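PDB 6D1P: glycosyl hydrolases family 2, sugar binding domain protein from Bacteroides uniformis str. 3978 T3 ii, which is a beta-glucuronidase of a human gut bacterium and probably hydrolyses O-glycosidic bonds, as is general for glycosyl hydrolase family 2. Local coordinates for residues 514-519 against 546-551; 520-525 against 777-782; 714-719 against 743-748. One frame throughout, in Å; residues are numbered along the deposited sequence.

In the fold
The three contacts run outward from the TIM barrel domain to the last beta domain of the chain. Contact 1, buried, closes a barrel loop onto the start of helix 550-564 through one backbone bond, waters and a tryptophan face. Contact 2, also buried, carries the same loop to segment 777-782, the turn that leads into strand 781-787, by side-chain hydrogen bonds to backbone; Glu550 joins the two by bonding to Gly520 and Arg521. Contact 3, only partly buried, joins the loop before strand 718-723 to the loop before strand 751-756, has no hydrogen bond between segments and rests mainly on the packing of Cys745 and Ala748 against Pro716. Asn779 bonds to Leu746 O, tying contacts 2 and 3.

Contact 1: residues 514-519 against 546-551; sequences GGDSHA and GDWSES
One face of the Trp548 indole is covered by Asp516, whose CB sits 3.6 Å from the centroid of the six-membered ring, a CH-pi contact offset toward the rim. The carboxylate continues over the same face toward the outer rim, its plane 15° from that of the ring, and Asp516 CG lies 3.4 Å from Trp548 CZ3. Asp516 and Trp548 both hold CG anti to the carbonyl carbon and lie side by side, pointing the same way. At the indole edge, NE1 is hydrogen-bonded to Asp543 O, which would restrain the ring's rotation, while Asp516 OD2 makes a salt bridge with Lys597. The contact belongs to the TIM barrel domain: 514-519 follows the short barrel strand 510-511 and lies against the N-terminal end of helix 550-564. Trp548 has a left-handed backbone (phi 61°) and presents its carbonyl to the loop; His518 N donates to Trp548 O at 2.8 Å, nearly along the C=O axis. Ser517 CA adds a CH...O contact to the same oxygen. The helix start is shaped by an Asx turn, in which Asp547 OD1 takes Ser549 OG on its syn lone pair and Ser549 N from above the carboxylate plane; Ser549 OG in turn caps Tyr552 N. Glu550 lays its CG against the Ser517 CB and His518 O, and its OE2 accepts from Gly520 N. Two waters bridge the segments. One donates to Asp516 O and Ser549 O; the other donates to Ser517 OG at 3.0 Å and to Glu550 OE1 at 2.9 Å.

Contact 2: residues 520-525 against 777-782; sequences GRHMEV and AANGRA
Asn779 grips the backbone of His522 from both ends of its amide. His522 N donates to Asn779 OD1 at 2.7 Å, in the carbonyl plane and on a lone pair, and Asn779 ND2 returns a bond of 2.8 Å to His522 O. The second bond lies almost in the plane of the donating amide but meets the His522 carbonyl from 37° above its plane. ND2 has a further partner in Leu746 O, so both its hydrogens can be used and the amide's orientation is settled. Next to this pair, Arg521 sends a chain that is extended as far as CD and then bends at chi3 (-75°). Arg521 NH2 donates a hydrogen bond of 2.9 Å to Ala777 O, arriving nearly along the C=O axis and close to the guanidinium plane. A water accepts from Arg521 NE and Asn779 N and donates to Ala777 O, while Gln776 OE1 also accepts from NH2. Packing fills in around the bonds: Ala778 CB lies 3.5 Å from Gly520 O and 4.1 Å from Arg521 CB. The His522 imidazole, bonded through ND1 to Tyr626 OH, stacks on Trp630. Its plane is 10° from that of the Asn779 amide, although the two side chains cross at about a right angle. Asn779 and Gly780 both adopt left-handed backbone angles close to those of a type I' beta turn, with Ala778 N bonded to Arg781 O. The arrangement is thus a tight turn leading into strand 781-787, docked by its asparagine on an extended loop of the TIM barrel domain, an interface between domains.

Contact 3: residues 714-719 against 743-748; sequences GKPSRI and IRCLDA
The thiol of Cys745 is the centre of this contact: with SG anti to the carbonyl carbon and beside its own backbone N (chi1 -49°), it reaches across to the loop that leads into strand 718-723. There SG lies 3.6 Å from Pro716 CA and 3.7 Å from Pro716 CG, so that it sits over one face of the pyrrolidine ring, at similar distances from all its atoms, and it comes as near to Gly714 O (3.6 Å) without a hydrogen bond. CG of the ring, which is puckered C-gamma exo, also meets Ala748 CB at 3.9 Å. Cys745 and Ala748 are the ends of a type I beta turn, closed by Ala748 N donating to Cys745 O at 3.2 Å, and this turn is what brings their two CB atoms to the same proline. The surroundings are those of an antiparallel beta domain. Just after the proline, Ser717 and Arg718 both face Ile738, a classic beta bulge where this segment pairs with strand 730-738. Cys745 is held to that sheet by backbone bonding with Leu737, and Ala748 touches the Leu737 side chain.

Contact 1: residues 514-519 against 546-551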
ATOM      1  N   GLY A 514       0.935  22.632 -27.202  1.00 19.82           N
ATOM      2  CA  GLY A 514       1.589  21.446 -27.720  1.00 16.86           C
ATOM      3  C   GLY A 514       0.604  20.298 -27.813  1.00 20.79           C
ATOM      4  O   GLY A 514      -0.509  20.483 -28.323  1.00 19.75           O
ATOM      5  N   GLY A 515       0.970  19.134 -27.284  1.00 22.16           N
ATOM      6  CA  GLY A 515       0.075  17.995 -27.280  1.00 18.81           C
ATOM      7  C   GLY A 515       0.825  16.698 -27.068  1.00 24.99           C
ATOM      8  O   GLY A 515       2.060  16.653 -27.066  1.00 23.72           O
ATOM      9  N   ASP A 516       0.044  15.631 -26.867  1.00 20.42           N
ATOM     10  CA  ASP A 516       0.601  14.327 -26.539  1.00 24.37           C
ATOM     11  C   ASP A 516       1.109  13.621 -27.786  1.00 23.64           C
ATOM     12  O   ASP A 516       0.522  13.723 -28.870  1.00 23.78           O
ATOM     13  CB  ASP A 516      -0.445  13.428 -25.857  1.00 20.66           C
ATOM     14  CG  ASP A 516      -0.862  13.936 -24.470  1.00 24.43           C
ATOM     15  OD1 ASP A 516      -0.302  13.461 -23.459  1.00 23.34           O
ATOM     16  OD2 ASP A 516      -1.747  14.824 -24.381  1.00 24.54           O
ATOM     17  N   SER A 517       2.194  12.869 -27.618  1.00 19.87           N
ATOM     18  CA  SER A 517       2.590  11.921 -28.643  1.00 20.56           C
ATOM     19  C   SER A 517       3.165  10.680 -27.970  1.00 19.43           C
ATOM     20  O   SER A 517       4.026  10.775 -27.095  1.00 19.34           O
ATOM     21  CB  SER A 517       3.596  12.531 -29.636  1.00 18.26           C
ATOM     22  OG  SER A 517       4.769  12.989 -29.002  1.00 19.92           O
ATOM     23  N   HIS A 518       2.658   9.536 -28.381  1.00 15.55           N
ATOM     24  CA  HIS A 518       3.124   8.218 -27.977  1.00 21.05           C
ATOM     25  C   HIS A 518       4.444   7.980 -28.690  1.00 22.25           C
ATOM     26  O   HIS A 518       4.463   7.744 -29.901  1.00 23.51           O
ATOM     27  CB  HIS A 518       2.071   7.193 -28.380  1.00 18.23           C
ATOM     28  CG  HIS A 518       2.209   5.848 -27.743  1.00 24.14           C
ATOM     29  ND1 HIS A 518       2.649   5.672 -26.449  1.00 22.57           N
ATOM     30  CD2 HIS A 518       1.871   4.617 -28.198  1.00 22.07           C
ATOM     31  CE1 HIS A 518       2.613   4.384 -26.151  1.00 23.49           C
ATOM     32  NE2 HIS A 518       2.145   3.724 -27.195  1.00 20.99           N
ATOM     33  N   ALA A 519       5.553   8.096 -27.958  1.00 19.25           N
ATOM     34  CA  ALA A 519       6.864   7.862 -28.549  1.00 21.32           C
ATOM     35  C   ALA A 519       6.866   6.577 -29.371  1.00 23.19           C
ATOM     36  O   ALA A 519       6.381   5.524 -28.921  1.00 17.77           O
ATOM     37  CB  ALA A 519       7.931   7.797 -27.457  1.00 21.39           C
ATOM     38  N   GLY A 546      -7.383  12.997 -32.617  1.00 27.58           N
ATOM     39  CA  GLY A 546      -6.159  12.528 -33.243  1.00 25.87           C
ATOM     40  C   GLY A 546      -5.786  11.109 -32.814  1.00 29.03           C
ATOM     41  O   GLY A 546      -6.444  10.484 -31.985  1.00 23.43           O
ATOM     42  N   ASP A 547      -4.690  10.605 -33.388  1.00 27.11           N
ATOM     43  CA  ASP A 547      -4.171   9.291 -33.040  1.00 26.01           C
ATOM     44  C   ASP A 547      -2.973   9.347 -32.091  1.00 26.40           C
ATOM     45  O   ASP A 547      -2.369   8.307 -31.817  1.00 24.63           O
ATOM     46  CB  ASP A 547      -3.802   8.517 -34.310  1.00 26.04           C
ATOM     47  CG  ASP A 547      -2.635   9.149 -35.080  1.00 30.99           C
ATOM     48  OD1 ASP A 547      -2.119  10.212 -34.652  1.00 24.55           O
ATOM     49  OD2 ASP A 547      -2.233   8.560 -36.115  1.00 30.71           O
ATOM     50  N   TRP A 548      -2.608  10.531 -31.600  1.00 25.74           N
ATOM     51  CA  TRP A 548      -1.505  10.716 -30.658  1.00 24.03           C
ATOM     52  C   TRP A 548      -0.150  10.274 -31.235  1.00 25.81           C
ATOM     53  O   TRP A 548       0.795   9.994 -30.483  1.00 22.76           O
ATOM     54  CB  TRP A 548      -1.801  10.009 -29.320  1.00 27.49           C
ATOM     55  CG  TRP A 548      -2.911  10.702 -28.496  1.00 25.16           C
ATOM     56  CD1 TRP A 548      -4.051  11.293 -28.978  1.00 25.21           C
ATOM     57  CD2 TRP A 548      -2.939  10.898 -27.074  1.00 25.69           C
ATOM     58  NE1 TRP A 548      -4.788  11.834 -27.947  1.00 24.14           N
ATOM     59  CE2 TRP A 548      -4.126  11.610 -26.770  1.00 25.14           C
ATOM     60  CE3 TRP A 548      -2.083  10.528 -26.028  1.00 23.50           C
ATOM     61  CZ2 TRP A 548      -4.478  11.952 -25.464  1.00 25.59           C
ATOM     62  CZ3 TRP A 548      -2.420  10.879 -24.737  1.00 22.12           C
ATOM     63  CH2 TRP A 548      -3.617  11.581 -24.460  1.00 26.43           C
ATOM     64  N   SER A 549      -0.021  10.248 -32.561  1.00 25.78           N
ATOM     65  CA  SER A 549       1.238   9.911 -33.213  1.00 25.88           C
ATOM     66  C   SER A 549       2.253  11.054 -33.091  1.00 23.37           C
ATOM     67  O   SER A 549       1.911  12.220 -32.871  1.00 23.53           O
ATOM     68  CB  SER A 549       1.005   9.621 -34.688  1.00 24.61           C
ATOM     69  OG  SER A 549       0.703  10.851 -35.339  1.00 28.04           O
ATOM     70  N   GLU A 550       3.526  10.695 -33.235  1.00 26.50           N
ATOM     71  CA  GLU A 550       4.552  11.719 -33.379  1.00 27.57           C
ATOM     72  C   GLU A 550       4.373  12.492 -34.672  1.00 23.85           C
ATOM     73  O   GLU A 550       4.712  13.679 -34.731  1.00 25.76           O
ATOM     74  CB  GLU A 550       5.947  11.096 -33.316  1.00 24.11           C
ATOM     75  CG  GLU A 550       6.269  10.485 -31.936  1.00 23.15           C
ATOM     76  CD  GLU A 550       7.765  10.272 -31.699  1.00 25.76           C
ATOM     77  OE1 GLU A 550       8.549  11.262 -31.695  1.00 22.20           O
ATOM     78  OE2 GLU A 550       8.151   9.090 -31.512  1.00 27.69           O
ATOM     79  N   SER A 551       3.828  11.840 -35.701  1.00 25.31           N
ATOM     80  CA  SER A 551       3.649  12.486 -36.994  1.00 24.36           C
ATOM     81  C   SER A 551       2.777  13.719 -36.869  1.00 29.95           C
ATOM     82  O   SER A 551       3.074  14.771 -37.458  1.00 27.33           O
ATOM     83  CB  SER A 551       3.034  11.504 -37.983  1.00 23.57           C
ATOM     84  OG  SER A 551       3.878  10.382 -38.138  1.00 28.08           O
TER
HETATM   85  O   HOH W   1      -0.209  13.777 -31.750  1.00 25.86           O
HETATM   86  O   HOH W   2       7.221  13.621 -30.654  1.00 25.67           O

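Contact 2: residues 520-525 against 777-782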
ATOM      1  N   GLY A 520       7.345   6.696 -30.612  1.00 22.89           N
ATOM      2  CA  GLY A 520       7.459   5.582 -31.535  1.00 21.23           C
ATOM      3  C   GLY A 520       6.221   5.258 -32.342  1.00 23.35           C
ATOM      4  O   GLY A 520       6.253   4.306 -33.130  1.00 24.90           O
ATOM      5  N   ARG A 521       5.123   5.989 -32.161  1.00 22.36           N
ATOM      6  CA  ARG A 521       3.956   5.848 -33.030  1.00 25.87           C
ATOM      7  C   ARG A 521       4.020   6.912 -34.132  1.00 24.33           C
ATOM      8  O   ARG A 521       4.300   8.079 -33.845  1.00 22.69           O
ATOM      9  CB  ARG A 521       2.664   5.975 -32.221  1.00 21.82           C
ATOM     10  CG  ARG A 521       1.406   6.021 -33.063  1.00 22.04           C
ATOM     11  CD  ARG A 521       0.194   6.247 -32.175  1.00 23.41           C
ATOM     12  NE  ARG A 521      -0.149   5.034 -31.436  1.00 27.40           N
ATOM     13  CZ  ARG A 521      -0.953   5.013 -30.371  1.00 27.49           C
ATOM     14  NH1 ARG A 521      -1.488   6.144 -29.913  1.00 22.15           N
ATOM     15  NH2 ARG A 521      -1.215   3.863 -29.749  1.00 25.63           N
ATOM     16  N   HIS A 522       3.770   6.505 -35.386  1.00 23.26           N
ATOM     17  CA  HIS A 522       3.792   7.416 -36.530  1.00 25.95           C
ATOM     18  C   HIS A 522       2.588   7.135 -37.426  1.00 27.29           C
ATOM     19  O   HIS A 522       1.783   6.233 -37.167  1.00 24.60           O
ATOM     20  CB  HIS A 522       5.106   7.300 -37.316  1.00 22.84           C
ATOM     21  CG  HIS A 522       6.317   7.351 -36.447  1.00 22.84           C
ATOM     22  ND1 HIS A 522       6.915   8.535 -36.077  1.00 23.66           N
ATOM     23  CD2 HIS A 522       7.004   6.365 -35.819  1.00 22.78           C
ATOM     24  CE1 HIS A 522       7.940   8.275 -35.282  1.00 25.43           C
ATOM     25  NE2 HIS A 522       8.019   6.966 -35.114  1.00 22.46           N
ATOM     26  N   MET A 523       2.474   7.915 -38.501  1.00 26.40           N
ATOM     27  CA  MET A 523       1.325   7.807 -39.393  1.00 30.95           C
ATOM     28  C   MET A 523       1.661   8.446 -40.739  1.00 31.63           C
ATOM     29  O   MET A 523       2.150   9.581 -40.781  1.00 30.25           O
ATOM     30  CB  MET A 523       0.099   8.474 -38.755  1.00 28.94           C
ATOM     31  CG  MET A 523      -1.108   8.584 -39.662  1.00 28.63           C
ATOM     32  SD  MET A 523      -1.614   7.016 -40.377  1.00 32.86           S
ATOM     33  CE  MET A 523      -1.799   5.979 -38.922  1.00 33.38           C
ATOM     34  N   GLU A 524       1.413   7.711 -41.829  1.00 33.79           N
ATOM     35  CA  GLU A 524       1.648   8.242 -43.169  1.00 31.44           C
ATOM     36  C   GLU A 524       0.665   9.365 -43.474  1.00 34.41           C
ATOM     37  O   GLU A 524      -0.519   9.284 -43.123  1.00 30.48           O
ATOM     38  CB  GLU A 524       1.499   7.144 -44.227  1.00 32.37           C
ATOM     39  CG  GLU A 524       2.570   6.057 -44.211  1.00 33.61           C
ATOM     40  CD  GLU A 524       3.922   6.525 -44.734  1.00 33.67           C
ATOM     41  OE1 GLU A 524       4.026   7.654 -45.281  1.00 35.08           O
ATOM     42  OE2 GLU A 524       4.898   5.759 -44.578  1.00 33.37           O
ATOM     43  N   VAL A 525       1.163  10.416 -44.137  1.00 33.90           N
ATOM     44  CA  VAL A 525       0.298  11.500 -44.589  1.00 33.28           C
ATOM     45  C   VAL A 525      -0.607  10.993 -45.706  1.00 37.39           C
ATOM     46  O   VAL A 525      -0.225  10.126 -46.501  1.00 39.29           O
ATOM     47  CB  VAL A 525       1.126  12.715 -45.049  1.00 37.11           C
ATOM     48  CG1 VAL A 525       2.028  12.349 -46.221  1.00 31.44           C
ATOM     49  CG2 VAL A 525       0.205  13.870 -45.425  1.00 37.97           C
ATOM     50  N   ALA A 777       0.019  -0.358 -28.410  1.00 23.21           N
ATOM     51  CA  ALA A 777       0.962  -0.648 -29.479  1.00 22.47           C
ATOM     52  C   ALA A 777       1.266   0.616 -30.289  1.00 27.40           C
ATOM     53  O   ALA A 777       0.442   1.528 -30.400  1.00 23.98           O
ATOM     54  CB  ALA A 777       0.396  -1.732 -30.388  1.00 24.17           C
ATOM     55  N   ALA A 778       2.480   0.673 -30.833  1.00 27.70           N
ATOM     56  CA  ALA A 778       2.954   1.792 -31.645  1.00 24.62           C
ATOM     57  C   ALA A 778       3.141   1.242 -33.053  1.00 27.81           C
ATOM     58  O   ALA A 778       4.143   0.575 -33.329  1.00 27.37           O
ATOM     59  CB  ALA A 778       4.251   2.366 -31.090  1.00 24.15           C
ATOM     60  N   ASN A 779       2.160   1.488 -33.922  1.00 25.50           N
ATOM     61  CA  ASN A 779       2.117   0.894 -35.262  1.00 25.54           C
ATOM     62  C   ASN A 779       2.272  -0.628 -35.193  1.00 29.84           C
ATOM     63  O   ASN A 779       3.109  -1.225 -35.872  1.00 30.66           O
ATOM     64  CB  ASN A 779       3.172   1.531 -36.179  1.00 21.56           C
ATOM     65  CG  ASN A 779       2.993   3.035 -36.299  1.00 25.26           C
ATOM     66  OD1 ASN A 779       3.833   3.813 -35.845  1.00 25.76           O
ATOM     67  ND2 ASN A 779       1.878   3.453 -36.895  1.00 23.28           N
ATOM     68  N   GLY A 780       1.440  -1.256 -34.359  1.00 28.98           N
ATOM     69  CA  GLY A 780       1.403  -2.702 -34.237  1.00 30.31           C
ATOM     70  C   GLY A 780       2.511  -3.309 -33.408  1.00 34.09           C
ATOM     71  O   GLY A 780       2.766  -4.513 -33.508  1.00 32.98           O
ATOM     72  N   ARG A 781       3.147  -2.518 -32.556  1.00 34.34           N
ATOM     73  CA  ARG A 781       4.407  -2.884 -31.941  1.00 28.46           C
ATOM     74  C   ARG A 781       4.438  -2.400 -30.493  1.00 32.51           C
ATOM     75  O   ARG A 781       4.011  -1.282 -30.196  1.00 29.94           O
ATOM     76  CB  ARG A 781       5.519  -2.266 -32.775  1.00 32.71           C
ATOM     77  CG  ARG A 781       6.922  -2.384 -32.294  1.00 35.53           C
ATOM     78  CD  ARG A 781       7.836  -1.976 -33.461  1.00 40.78           C
ATOM     79  NE  ARG A 781       9.246  -1.977 -33.084  1.00 49.54           N
ATOM     80  CZ  ARG A 781       9.987  -0.882 -32.965  1.00 45.64           C
ATOM     81  NH1 ARG A 781       9.453   0.306 -33.212  1.00 40.79           N
ATOM     82  NH2 ARG A 781      11.265  -0.978 -32.610  1.00 49.24           N
ATOM     83  N   ALA A 782       4.922  -3.249 -29.591  1.00 30.75           N
ATOM     84  CA  ALA A 782       5.188  -2.831 -28.223  1.00 29.10           C
ATOM     85  C   ALA A 782       6.346  -3.658 -27.694  1.00 27.88           C
ATOM     86  O   ALA A 782       6.486  -4.838 -28.020  1.00 32.31           O
ATOM     87  CB  ALA A 782       3.958  -2.976 -27.316  1.00 26.74           C
TER
HETATM   88  O   HOH W   3      -0.132   2.764 -33.213  1.00 21.30           O

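Contact 3: residues 714-719 against 743-748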
ATOM      1  N   GLY A 714      -5.441  -6.621 -42.415  1.00 36.37           N
ATOM      2  CA  GLY A 714      -6.717  -6.745 -41.740  1.00 37.12           C
ATOM      3  C   GLY A 714      -6.587  -6.464 -40.255  1.00 41.87           C
ATOM      4  O   GLY A 714      -5.597  -5.895 -39.786  1.00 43.52           O
ATOM      5  N   LYS A 715      -7.613  -6.874 -39.501  1.00 45.47           N
ATOM      6  CA  LYS A 715      -7.592  -6.601 -38.070  1.00 47.00           C
ATOM      7  C   LYS A 715      -6.584  -7.506 -37.363  1.00 43.03           C
ATOM      8  O   LYS A 715      -6.288  -8.602 -37.840  1.00 45.74           O
ATOM      9  CB  LYS A 715      -8.974  -6.791 -37.455  1.00 40.94           C
ATOM     10  CG  LYS A 715      -9.863  -5.530 -37.507  1.00 57.07           C
ATOM     11  CD  LYS A 715      -9.068  -4.207 -37.321  1.00 56.37           C
ATOM     12  CE  LYS A 715      -9.770  -3.213 -36.375  1.00 56.80           C
ATOM     13  NZ  LYS A 715      -9.674  -3.623 -34.931  1.00 55.90           N
ATOM     14  N   PRO A 716      -6.019  -7.052 -36.244  1.00 46.58           N
ATOM     15  CA  PRO A 716      -5.055  -7.885 -35.517  1.00 40.36           C
ATOM     16  C   PRO A 716      -5.619  -9.255 -35.179  1.00 40.29           C
ATOM     17  O   PRO A 716      -6.802  -9.411 -34.869  1.00 32.91           O
ATOM     18  CB  PRO A 716      -4.760  -7.057 -34.264  1.00 36.88           C
ATOM     19  CG  PRO A 716      -4.853  -5.640 -34.761  1.00 36.63           C
ATOM     20  CD  PRO A 716      -6.020  -5.663 -35.743  1.00 42.93           C
ATOM     21  N   SER A 717      -4.742 -10.254 -35.253  1.00 38.78           N
ATOM     22  CA  SER A 717      -5.142 -11.649 -35.147  1.00 38.35           C
ATOM     23  C   SER A 717      -4.137 -12.522 -34.398  1.00 38.93           C
ATOM     24  O   SER A 717      -4.545 -13.535 -33.825  1.00 37.07           O
ATOM     25  CB  SER A 717      -5.378 -12.210 -36.560  1.00 37.79           C
ATOM     26  OG  SER A 717      -5.308 -13.620 -36.637  1.00 40.44           O
ATOM     27  N   ARG A 718      -2.856 -12.169 -34.356  1.00 32.11           N
ATOM     28  CA  ARG A 718      -1.871 -12.934 -33.613  1.00 36.24           C
ATOM     29  C   ARG A 718      -0.849 -11.973 -33.036  1.00 38.67           C
ATOM     30  O   ARG A 718      -0.636 -10.874 -33.556  1.00 34.64           O
ATOM     31  CB  ARG A 718      -1.129 -13.970 -34.482  1.00 39.58           C
ATOM     32  CG  ARG A 718      -1.879 -15.244 -34.776  1.00 40.66           C
ATOM     33  CD  ARG A 718      -0.996 -16.464 -34.505  1.00 47.18           C
ATOM     34  NE  ARG A 718       0.083 -16.642 -35.474  1.00 46.11           N
ATOM     35  CZ  ARG A 718       1.263 -17.189 -35.180  1.00 47.78           C
ATOM     36  NH1 ARG A 718       1.525 -17.599 -33.944  1.00 48.14           N
ATOM     37  NH2 ARG A 718       2.190 -17.317 -36.116  1.00 46.66           N
ATOM     38  N   ILE A 719      -0.194 -12.415 -31.969  1.00 36.77           N
ATOM     39  CA  ILE A 719       0.910 -11.682 -31.375  1.00 37.48           C
ATOM     40  C   ILE A 719       2.165 -12.507 -31.570  1.00 34.71           C
ATOM     41  O   ILE A 719       2.191 -13.690 -31.225  1.00 37.91           O
ATOM     42  CB  ILE A 719       0.673 -11.403 -29.882  1.00 35.26           C
ATOM     43  CG1 ILE A 719      -0.716 -10.803 -29.661  1.00 37.36           C
ATOM     44  CG2 ILE A 719       1.759 -10.498 -29.348  1.00 30.34           C
ATOM     45  CD1 ILE A 719      -1.099 -10.667 -28.201  1.00 39.75           C
ATOM     46  N   ILE A 743       0.538 -10.147 -41.955  1.00 34.10           N
ATOM     47  CA  ILE A 743       0.927  -8.771 -42.246  1.00 35.59           C
ATOM     48  C   ILE A 743       0.847  -7.951 -40.962  1.00 36.42           C
ATOM     49  O   ILE A 743      -0.174  -7.975 -40.257  1.00 34.61           O
ATOM     50  CB  ILE A 743       0.037  -8.169 -43.348  1.00 35.97           C
ATOM     51  CG1 ILE A 743      -0.023  -9.105 -44.560  1.00 39.78           C
ATOM     52  CG2 ILE A 743       0.552  -6.794 -43.750  1.00 36.08           C
ATOM     53  CD1 ILE A 743       1.351  -9.522 -45.075  1.00 35.67           C
ATOM     54  N   ARG A 744       1.927  -7.232 -40.651  1.00 36.81           N
ATOM     55  CA  ARG A 744       1.914  -6.330 -39.506  1.00 38.30           C
ATOM     56  C   ARG A 744       0.763  -5.330 -39.628  1.00 38.88           C
ATOM     57  O   ARG A 744       0.522  -4.756 -40.696  1.00 33.70           O
ATOM     58  CB  ARG A 744       3.257  -5.588 -39.385  1.00 33.69           C
ATOM     59  CG  ARG A 744       3.358  -4.716 -38.103  1.00 37.22           C
ATOM     60  CD  ARG A 744       4.722  -4.015 -37.919  1.00 36.25           C
ATOM     61  NE  ARG A 744       5.788  -4.961 -37.603  1.00 37.33           N
ATOM     62  CZ  ARG A 744       7.028  -4.632 -37.247  1.00 39.62           C
ATOM     63  NH1 ARG A 744       7.398  -3.356 -37.151  1.00 37.84           N
ATOM     64  NH2 ARG A 744       7.902  -5.596 -36.971  1.00 35.15           N
ATOM     65  N   CYS A 745       0.037  -5.136 -38.530  1.00 36.07           N
ATOM     66  CA  CYS A 745      -1.050  -4.160 -38.490  1.00 32.16           C
ATOM     67  C   CYS A 745      -0.454  -2.817 -38.103  1.00 31.96           C
ATOM     68  O   CYS A 745      -0.271  -2.526 -36.922  1.00 34.90           O
ATOM     69  CB  CYS A 745      -2.125  -4.593 -37.509  1.00 33.82           C
ATOM     70  SG  CYS A 745      -2.639  -6.282 -37.716  1.00 38.90           S
ATOM     71  N   LEU A 746      -0.173  -1.982 -39.095  1.00 34.56           N
ATOM     72  CA  LEU A 746       0.666  -0.812 -38.882  1.00 26.40           C
ATOM     73  C   LEU A 746      -0.081   0.362 -38.265  1.00 29.26           C
ATOM     74  O   LEU A 746       0.543   1.383 -37.948  1.00 28.92           O
ATOM     75  CB  LEU A 746       1.318  -0.401 -40.205  1.00 33.14           C
ATOM     76  CG  LEU A 746       2.444  -1.328 -40.676  1.00 35.88           C
ATOM     77  CD1 LEU A 746       2.870  -1.025 -42.117  1.00 37.25           C
ATOM     78  CD2 LEU A 746       3.641  -1.214 -39.739  1.00 31.99           C
ATOM     79  N   ASP A 747      -1.393   0.253 -38.073  1.00 28.47           N
ATOM     80  CA  ASP A 747      -2.139   1.281 -37.361  1.00 31.86           C
ATOM     81  C   ASP A 747      -2.822   0.710 -36.123  1.00 30.74           C
ATOM     82  O   ASP A 747      -3.788   1.302 -35.621  1.00 30.59           O
ATOM     83  CB  ASP A 747      -3.154   1.950 -38.294  1.00 28.78           C
ATOM     84  CG  ASP A 747      -4.207   0.979 -38.784  1.00 35.13           C
ATOM     85  OD1 ASP A 747      -5.216   1.421 -39.368  1.00 39.34           O
ATOM     86  OD2 ASP A 747      -4.026  -0.238 -38.566  1.00 34.09           O
ATOM     87  N   ALA A 748      -2.339  -0.433 -35.624  1.00 28.76           N
ATOM     88  CA  ALA A 748      -2.914  -1.047 -34.428  1.00 32.20           C
ATOM     89  C   ALA A 748      -2.479  -0.289 -33.177  1.00 25.56           C
ATOM     90  O   ALA A 748      -1.299   0.036 -33.023  1.00 27.43           O
ATOM     91  CB  ALA A 748      -2.498  -2.517 -34.331  1.00 28.36           C
TER